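Local coordinates for protein SAM-dependent methyltransferase (Anabaena variabilis ATCC 29413, PDB 3GGD) that binds S-adenosyl-L-homocysteine and probably transfers a methyl group from S-adenosylmethionine to a substrate, at residues Ala37-Val43 with Thr69-Leu74; Ala64-Gly68 with Ala90-Ala94. All coordinates share one frame; numbering follows the deposited sequence.

Contact 1. Residues Ala37-Val43 with Thr69-Leu74. With EDO (1,2-ethanediol), chain L.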
ATOM      1  N   ALA A  37      -7.669  -8.702   1.538  1.00 59.58           N
ATOM      2  CA  ALA A  37      -7.729 -10.113   1.171  1.00 60.15           C
ATOM      3  C   ALA A  37      -7.003 -10.983   2.208  1.00 59.99           C
ATOM      4  O   ALA A  37      -6.064 -10.540   2.833  1.00 59.78           O
ATOM      5  CB  ALA A  37      -7.054 -10.327  -0.228  1.00 59.04           C
ATOM      6  N   ASN A  38      -7.431 -12.228   2.355  1.00 59.76           N
ATOM      7  CA  ASN A  38      -6.724 -13.153   3.216  1.00 59.92           C
ATOM      8  C   ASN A  38      -5.264 -13.303   2.749  1.00 59.10           C
ATOM      9  O   ASN A  38      -4.973 -13.171   1.559  1.00 57.01           O
ATOM     10  CB  ASN A  38      -7.440 -14.496   3.255  1.00 60.78           C
ATOM     11  CG  ASN A  38      -7.657 -15.079   1.895  1.00 63.63           C
ATOM     12  OD1 ASN A  38      -8.392 -14.511   1.080  1.00 67.50           O
ATOM     13  ND2 ASN A  38      -7.040 -16.232   1.636  1.00 63.94           N
ATOM     14  N   VAL A  39      -4.354 -13.520   3.702  1.00 58.35           N
ATOM     15  CA  VAL A  39      -2.910 -13.507   3.420  1.00 57.70           C
ATOM     16  C   VAL A  39      -2.497 -14.460   2.291  1.00 57.40           C
ATOM     17  O   VAL A  39      -1.571 -14.179   1.529  1.00 58.30           O
ATOM     18  CB  VAL A  39      -2.081 -13.782   4.714  1.00 57.89           C
ATOM     19  CG1 VAL A  39      -2.254 -12.587   5.698  1.00 57.66           C
ATOM     20  CG2 VAL A  39      -2.444 -15.185   5.343  1.00 54.40           C
ATOM     21  N   GLU A  40      -3.183 -15.579   2.184  1.00 57.43           N
ATOM     22  CA  GLU A  40      -2.871 -16.554   1.159  1.00 58.52           C
ATOM     23  C   GLU A  40      -2.979 -16.000  -0.260  1.00 59.96           C
ATOM     24  O   GLU A  40      -2.338 -16.533  -1.151  1.00 59.36           O
ATOM     25  CB  GLU A  40      -3.710 -17.813   1.297  1.00 57.09           C
ATOM     26  CG  GLU A  40      -3.491 -18.579   2.605  1.00 57.15           C
ATOM     27  CD  GLU A  40      -4.348 -18.107   3.790  1.00 60.11           C
ATOM     28  OE1 GLU A  40      -5.087 -17.103   3.631  1.00 57.00           O
ATOM     29  OE2 GLU A  40      -4.301 -18.777   4.882  1.00 58.36           O
ATOM     30  N   ARG A  41      -3.763 -14.935  -0.458  1.00 60.62           N
ATOM     31  CA  ARG A  41      -3.928 -14.319  -1.781  1.00 61.93           C
ATOM     32  C   ARG A  41      -3.198 -12.963  -1.833  1.00 61.38           C
ATOM     33  O   ARG A  41      -3.363 -12.212  -2.792  1.00 60.78           O
ATOM     34  CB  ARG A  41      -5.421 -14.005  -2.045  1.00 62.15           C
ATOM     35  CG  ARG A  41      -6.323 -15.165  -2.054  1.00 64.79           C
ATOM     36  CD  ARG A  41      -7.712 -14.834  -2.610  1.00 64.36           C
ATOM     37  NE  ARG A  41      -8.573 -13.980  -1.778  1.00 66.55           N
ATOM     38  CZ  ARG A  41      -9.188 -12.849  -2.176  1.00 69.10           C
ATOM     39  NH1 ARG A  41      -9.064 -12.344  -3.428  1.00 68.09           N
ATOM     40  NH2 ARG A  41      -9.976 -12.219  -1.299  1.00 67.93           N
ATOM     41  N   ALA A  42      -2.476 -12.607  -0.769  1.00 61.28           N
ATOM     42  CA  ALA A  42      -1.866 -11.301  -0.677  1.00 60.40           C
ATOM     43  C   ALA A  42      -0.363 -11.462  -0.349  1.00 60.39           C
ATOM     44  O   ALA A  42       0.432 -11.839  -1.225  1.00 59.93           O
ATOM     45  CB  ALA A  42      -2.613 -10.450   0.346  1.00 59.74           C
ATOM     46  N   VAL A  43       0.036 -11.208   0.894  1.00 58.87           N
ATOM     47  CA  VAL A  43       1.455 -11.297   1.247  1.00 58.61           C
ATOM     48  C   VAL A  43       2.137 -12.685   1.013  1.00 58.24           C
ATOM     49  O   VAL A  43       3.348 -12.768   0.755  1.00 57.83           O
ATOM     50  CB  VAL A  43       1.699 -10.782   2.721  1.00 59.21           C
ATOM     51  CG1 VAL A  43       1.061 -11.759   3.745  1.00 57.14           C
ATOM     52  CG2 VAL A  43       3.231 -10.485   2.966  1.00 57.35           C
ATOM     53  N   THR A  69      -3.304  -6.654   8.551  1.00 61.02           N
ATOM     54  CA  THR A  69      -3.533  -8.033   8.161  1.00 60.33           C
ATOM     55  C   THR A  69      -2.259  -8.647   7.601  1.00 60.10           C
ATOM     56  O   THR A  69      -1.911  -9.750   7.974  1.00 58.17           O
ATOM     57  CB  THR A  69      -4.626  -8.149   7.113  1.00 61.15           C
ATOM     58  OG1 THR A  69      -5.833  -7.521   7.610  1.00 60.66           O
ATOM     59  CG2 THR A  69      -4.890  -9.643   6.744  1.00 59.48           C
ATOM     60  N   GLN A  70      -1.533  -7.918   6.740  1.00 59.27           N
ATOM     61  CA  GLN A  70      -0.319  -8.486   6.127  1.00 59.40           C
ATOM     62  C   GLN A  70       0.872  -8.432   7.078  1.00 60.11           C
ATOM     63  O   GLN A  70       1.790  -9.297   7.039  1.00 60.39           O
ATOM     64  CB  GLN A  70       0.006  -7.771   4.806  1.00 60.59           C
ATOM     65  CG  GLN A  70      -1.202  -7.614   3.813  1.00 60.80           C
ATOM     66  CD  GLN A  70      -1.977  -8.910   3.525  1.00 62.44           C
ATOM     67  OE1 GLN A  70      -1.382  -9.975   3.329  1.00 62.40           O
ATOM     68  NE2 GLN A  70      -3.313  -8.813   3.448  1.00 59.38           N
ATOM     69  N   THR A  71       0.864  -7.401   7.921  1.00 60.21           N
ATOM     70  CA  THR A  71       1.893  -7.142   8.905  1.00 60.08           C
ATOM     71  C   THR A  71       2.058  -8.310   9.857  1.00 60.40           C
ATOM     72  O   THR A  71       3.180  -8.738  10.149  1.00 60.80           O
ATOM     73  CB  THR A  71       1.552  -5.863   9.717  1.00 60.70           C
ATOM     74  OG1 THR A  71       1.007  -4.866   8.836  1.00 60.67           O
ATOM     75  CG2 THR A  71       2.794  -5.310  10.448  1.00 58.26           C
ATOM     76  N   LYS A  72       0.946  -8.833  10.339  1.00 59.71           N
ATOM     77  CA  LYS A  72       0.984  -9.996  11.225  1.00 60.09           C
ATOM     78  C   LYS A  72       1.731 -11.200  10.597  1.00 60.09           C
ATOM     79  O   LYS A  72       2.544 -11.860  11.252  1.00 59.47           O
ATOM     80  CB  LYS A  72      -0.444 -10.366  11.571  1.00 60.29           C
ATOM     81  CG  LYS A  72      -0.661 -11.603  12.513  1.00 62.56           C
ATOM     82  CD  LYS A  72      -0.018 -11.424  13.862  1.00 64.97           C
ATOM     83  CE  LYS A  72      -0.523 -12.494  14.856  1.00 66.19           C
ATOM     84  NZ  LYS A  72       0.366 -12.438  16.033  1.00 70.49           N
ATOM     85  N   PHE A  73       1.432 -11.498   9.334  1.00 59.99           N
ATOM     86  CA  PHE A  73       2.130 -12.554   8.645  1.00 59.49           C
ATOM     87  C   PHE A  73       3.643 -12.239   8.528  1.00 59.55           C
ATOM     88  O   PHE A  73       4.501 -13.070   8.825  1.00 58.23           O
ATOM     89  CB  PHE A  73       1.451 -12.822   7.288  1.00 59.82           C
ATOM     90  CG  PHE A  73       2.215 -13.751   6.386  1.00 60.39           C
ATOM     91  CD1 PHE A  73       3.300 -13.275   5.629  1.00 61.97           C
ATOM     92  CD2 PHE A  73       1.873 -15.082   6.286  1.00 60.36           C
ATOM     93  CE1 PHE A  73       4.006 -14.120   4.790  1.00 60.94           C
ATOM     94  CE2 PHE A  73       2.582 -15.926   5.435  1.00 61.48           C
ATOM     95  CZ  PHE A  73       3.638 -15.440   4.698  1.00 60.80           C
ATOM     96  N   LEU A  74       3.975 -11.038   8.087  1.00 59.97           N
ATOM     97  CA  LEU A  74       5.373 -10.657   7.979  1.00 60.83           C
ATOM     98  C   LEU A  74       6.112 -10.898   9.303  1.00 61.20           C
ATOM     99  O   LEU A  74       7.253 -11.351   9.322  1.00 60.27           O
ATOM    100  CB  LEU A  74       5.493  -9.174   7.568  1.00 60.95           C
ATOM    101  CG  LEU A  74       5.088  -8.882   6.121  1.00 60.70           C
ATOM    102  CD1 LEU A  74       5.084  -7.359   5.861  1.00 62.82           C
ATOM    103  CD2 LEU A  74       6.004  -9.638   5.090  1.00 61.01           C
TER
HETATM  104  C1  EDO L 255      -2.018  -9.335  -4.396  1.00 56.55           C
HETATM  105  O1  EDO L 255      -3.160  -9.440  -3.526  1.00 54.42           O
HETATM  106  C2  EDO L 255      -0.673  -9.539  -3.642  1.00 56.76           C
HETATM  107  O2  EDO L 255      -0.544  -8.755  -2.415  1.00 50.47           O
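On the Rossmann-like methyltransferase core, the first turns of helix 69-77 meet the loop leading into helix 43-50, with Gln70 reaching across to Ala37, Ala42 and Val43. The side chain of Gln70 folds back at its second torsion (chi2 -51°), which turns the amide toward the loop backbone. There OE1 accepts the N-H of Val43 at 3.1 Å, the donor standing above the carbonyl plane, 45° out of it. The other end of the amide, NE2, gives a weak bond to Ala37 O (3.3 Å). Ala42 CB sits against the same group, 3.3 Å from Gln70 OE1. Beyond the amide the contact turns apolar. Val43 splits its two methyls: CG1, lying between backbone N and carbonyl carbon, presses on Phe73 at CD1 (3.3 Å, a tight fit), while CG2 meets CD2 of Leu74 at 3.6 Å. Val39 CG1 packs beside them, 4.0 Å from Phe73 CB. Tyr129 of strand 127-131 touches both Val43 and Leu74. Trading Gln70 for a leucine would probably leave the Val43 N-H and the Ala37 carbonyl without these amide partners, freeing the loop to shift against the helix. With Ala42 as N-cap, the buried Gln70 amide satisfies an N-H at the start of helix 43-50, and Val43 and Val39 add apolar packing against helix 69-77.

Contact 2. Residues Ala64-Gly68 with Ala90-Ala94. With SAH (S-adenosyl-L-homocysteine), chain E.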
ATOM      1  N   ALA A  64       2.461   1.965   5.161  1.00 59.98           N
ATOM      2  CA  ALA A  64       1.009   2.114   4.864  1.00 59.67           C
ATOM      3  C   ALA A  64       0.320   0.761   5.149  1.00 59.89           C
ATOM      4  O   ALA A  64      -0.381   0.167   4.317  1.00 60.30           O
ATOM      5  CB  ALA A  64       0.742   2.641   3.391  1.00 58.80           C
ATOM      6  N   CYS A  65       0.577   0.253   6.343  1.00 60.66           N
ATOM      7  CA  CYS A  65       0.149  -1.075   6.750  1.00 60.52           C
ATOM      8  C   CYS A  65      -1.364  -1.263   6.980  1.00 60.95           C
ATOM      9  O   CYS A  65      -1.835  -2.400   7.193  1.00 59.71           O
ATOM     10  CB  CYS A  65       0.901  -1.470   8.020  1.00 59.30           C
ATOM     11  SG  CYS A  65       0.486  -0.413   9.461  1.00 61.28           S
ATOM     12  N   GLY A  66      -2.127  -0.169   7.000  1.00 60.84           N
ATOM     13  CA  GLY A  66      -3.576  -0.271   7.190  1.00 60.79           C
ATOM     14  C   GLY A  66      -3.894  -0.960   8.516  1.00 60.94           C
ATOM     15  O   GLY A  66      -3.280  -0.653   9.550  1.00 60.46           O
ATOM     16  N   ASN A  67      -4.811  -1.921   8.474  1.00 60.15           N
ATOM     17  CA  ASN A  67      -5.245  -2.650   9.661  1.00 60.17           C
ATOM     18  C   ASN A  67      -4.369  -3.816  10.048  1.00 60.10           C
ATOM     19  O   ASN A  67      -4.732  -4.614  10.932  1.00 60.64           O
ATOM     20  CB  ASN A  67      -6.698  -3.126   9.537  1.00 60.49           C
ATOM     21  CG  ASN A  67      -6.910  -4.065   8.372  1.00 60.71           C
ATOM     22  OD1 ASN A  67      -5.977  -4.376   7.656  1.00 62.96           O
ATOM     23  ND2 ASN A  67      -8.136  -4.509   8.177  1.00 61.61           N
ATOM     24  N   GLY A  68      -3.227  -3.947   9.391  1.00 60.65           N
ATOM     25  CA  GLY A  68      -2.219  -4.906   9.830  1.00 60.81           C
ATOM     26  C   GLY A  68      -2.373  -6.350   9.449  1.00 60.48           C
ATOM     27  O   GLY A  68      -1.641  -7.194   9.955  1.00 60.21           O
ATOM     28  N   ALA A  90      -6.707   3.327  11.665  1.00 59.17           N
ATOM     29  CA  ALA A  90      -6.105   2.111  11.070  1.00 59.94           C
ATOM     30  C   ALA A  90      -5.225   1.372  12.094  1.00 60.52           C
ATOM     31  O   ALA A  90      -5.376   0.166  12.305  1.00 60.85           O
ATOM     32  CB  ALA A  90      -5.298   2.431   9.807  1.00 59.30           C
ATOM     33  N   LEU A  91      -4.353   2.114  12.771  1.00 60.99           N
ATOM     34  CA  LEU A  91      -3.457   1.529  13.744  1.00 60.70           C
ATOM     35  C   LEU A  91      -4.191   1.060  14.969  1.00 61.22           C
ATOM     36  O   LEU A  91      -3.745   0.136  15.607  1.00 61.12           O
ATOM     37  CB  LEU A  91      -2.333   2.499  14.096  1.00 61.26           C
ATOM     38  CG  LEU A  91      -1.440   2.903  12.894  1.00 61.30           C
ATOM     39  CD1 LEU A  91      -0.282   3.839  13.391  1.00 59.63           C
ATOM     40  CD2 LEU A  91      -0.904   1.685  12.137  1.00 60.48           C
ATOM     41  N   GLU A  92      -5.335   1.672  15.294  1.00 61.27           N
ATOM     42  CA  GLU A  92      -6.161   1.183  16.381  1.00 61.22           C
ATOM     43  C   GLU A  92      -6.761  -0.201  16.053  1.00 60.91           C
ATOM     44  O   GLU A  92      -6.802  -1.086  16.904  1.00 60.61           O
ATOM     45  CB  GLU A  92      -7.235   2.204  16.744  1.00 61.18           C
ATOM     46  CG  GLU A  92      -8.066   1.746  17.927  1.00 63.06           C
ATOM     47  CD  GLU A  92      -9.070   2.778  18.415  1.00 63.23           C
ATOM     48  OE1 GLU A  92      -8.851   3.991  18.193  1.00 65.04           O
ATOM     49  OE2 GLU A  92     -10.058   2.343  19.037  1.00 64.52           O
ATOM     50  N   ILE A  93      -7.213  -0.405  14.821  1.00 61.10           N
ATOM     51  CA  ILE A  93      -7.638  -1.743  14.383  1.00 60.48           C
ATOM     52  C   ILE A  93      -6.440  -2.736  14.410  1.00 61.36           C
ATOM     53  O   ILE A  93      -6.538  -3.835  14.968  1.00 60.33           O
ATOM     54  CB  ILE A  93      -8.281  -1.759  12.973  1.00 60.59           C
ATOM     55  CG1 ILE A  93      -9.502  -0.804  12.882  1.00 61.58           C
ATOM     56  CG2 ILE A  93      -8.711  -3.190  12.629  1.00 60.22           C
ATOM     57  CD1 ILE A  93      -9.987  -0.439  11.456  1.00 57.81           C
ATOM     58  N   ALA A  94      -5.321  -2.334  13.821  1.00 61.25           N
ATOM     59  CA  ALA A  94      -4.114  -3.154  13.775  1.00 62.69           C
ATOM     60  C   ALA A  94      -3.667  -3.609  15.173  1.00 64.23           C
ATOM     61  O   ALA A  94      -3.372  -4.778  15.390  1.00 64.30           O
ATOM     62  CB  ALA A  94      -2.953  -2.385  13.077  1.00 60.72           C
TER
HETATM   63  N   SAH E 248      -0.957  -2.035   2.840  1.00 47.95           N
HETATM   64  CA  SAH E 248      -2.300  -2.232   3.446  1.00 49.38           C
HETATM   65  CB  SAH E 248      -3.264  -1.049   3.215  1.00 49.33           C
HETATM   66  CG  SAH E 248      -3.555  -0.584   1.777  1.00 48.24           C
HETATM   67  SD  SAH E 248      -4.774   0.741   1.695  1.00 40.72           S
HETATM   68  C   SAH E 248      -2.954  -3.516   2.956  1.00 49.97           C
HETATM   69  O   SAH E 248      -3.873  -4.051   3.627  1.00 50.80           O
HETATM   70  OXT SAH E 248      -2.609  -4.024   1.890  1.00 48.90           O
HETATM   71  C5' SAH E 248      -3.719   2.161   1.620  1.00 48.21           C
HETATM   72  C4' SAH E 248      -3.146   2.559   3.012  1.00 48.86           C
HETATM   73  O4' SAH E 248      -2.270   3.703   2.869  1.00 48.08           O
HETATM   74  C3' SAH E 248      -4.167   2.986   4.082  1.00 46.81           C
HETATM   75  O3' SAH E 248      -4.018   2.267   5.295  1.00 47.64           O
HETATM   76  C2' SAH E 248      -3.864   4.457   4.334  1.00 47.91           C
HETATM   77  O2' SAH E 248      -4.243   4.971   5.628  1.00 47.29           O
HETATM   78  C1' SAH E 248      -2.382   4.532   4.018  1.00 48.00           C
HETATM   79  N9  SAH E 248      -1.902   5.890   3.733  1.00 47.52           N
HETATM   80  C8  SAH E 248      -2.554   6.798   2.955  1.00 48.12           C
HETATM   81  N7  SAH E 248      -1.834   7.930   2.872  1.00 47.45           N
HETATM   82  C5  SAH E 248      -0.709   7.736   3.624  1.00 47.55           C
HETATM   83  C6  SAH E 248       0.428   8.571   3.995  1.00 48.56           C
HETATM   84  N6  SAH E 248       0.429   9.831   3.501  1.00 48.57           N
HETATM   85  N1  SAH E 248       1.382   8.090   4.806  1.00 47.31           N
HETATM   86  C2  SAH E 248       1.292   6.812   5.296  1.00 48.68           C
HETATM   87  N3  SAH E 248       0.261   6.022   4.998  1.00 46.69           N
HETATM   88  C4  SAH E 248      -0.756   6.424   4.211  1.00 45.85           C
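Backbone-to-helix packing dominates where Gly66 and Asn67 lie against Ala90 and Ala94, and no hydrogen bond crosses between the two segments. The closest approach is a CA-H...O contact: Ala94 CA stands 3.3 Å from Asn67 O, which also accepts a hydrogen bond from Asn98. Ala94 CB lies against the same peptide, and Ala90 CB comes within 3.7 Å of Gly66 O, so small side chains let the loop settle directly on the helix. Apolar contacts flank this seam. On one flank Cys65 SG touches Leu91 CD2 at 3.7 Å; on another Asn67 CB rests on Ile93 CG2, also at 3.7 Å. Among the polar contacts of 64-68, Asn67 ND2 bonds to Asp36 and Gly66 N to Asp85. The ligand adds a further one: the amino N of SAH donates to Ala64 O at 2.7 Å. Gly66 CA lies 3.2 Å from the ribose O3' of SAH, and a side chain there would run into the homocysteine part. The type II' turn from Cys65 to Gly68 belongs to the glycine-rich loop of class I methyltransferases. It follows strand 60-63 and sits against helix 88-97. Helix 15-29 touches Ala90 and Ile93 through Trp23, and Ile93 and Glu92 through Leu27, while Tyr105 of strand 103-107 touches Cys65, Leu91 and Ala94.

In the fold
Going from the N terminus, 37-43 comes first, then 64-68, 69-74 and 90-94, so the segments of the two contacts alternate and their loops cross. Contact 1 closes a loop of 25 residues that takes in most of helix 43-50, strand 60-63 and the glycine-rich turn. Contact 2 closes one of 21 residues, containing helix 69-77 and strand 81-85, most of a beta-alpha-beta crossover. The two touch where Thr71 OG1 packs on Cys65 CB. Thr69 OG1 and Asn67 ND2 both bond to the Asp36 carboxylate, and Thr69 OG1 also to Asn67 OD1. Together they tie the loop before helix 43-50, the glycine-rich turn, helix 69-77 and helix 88-97 beside the bound ligand.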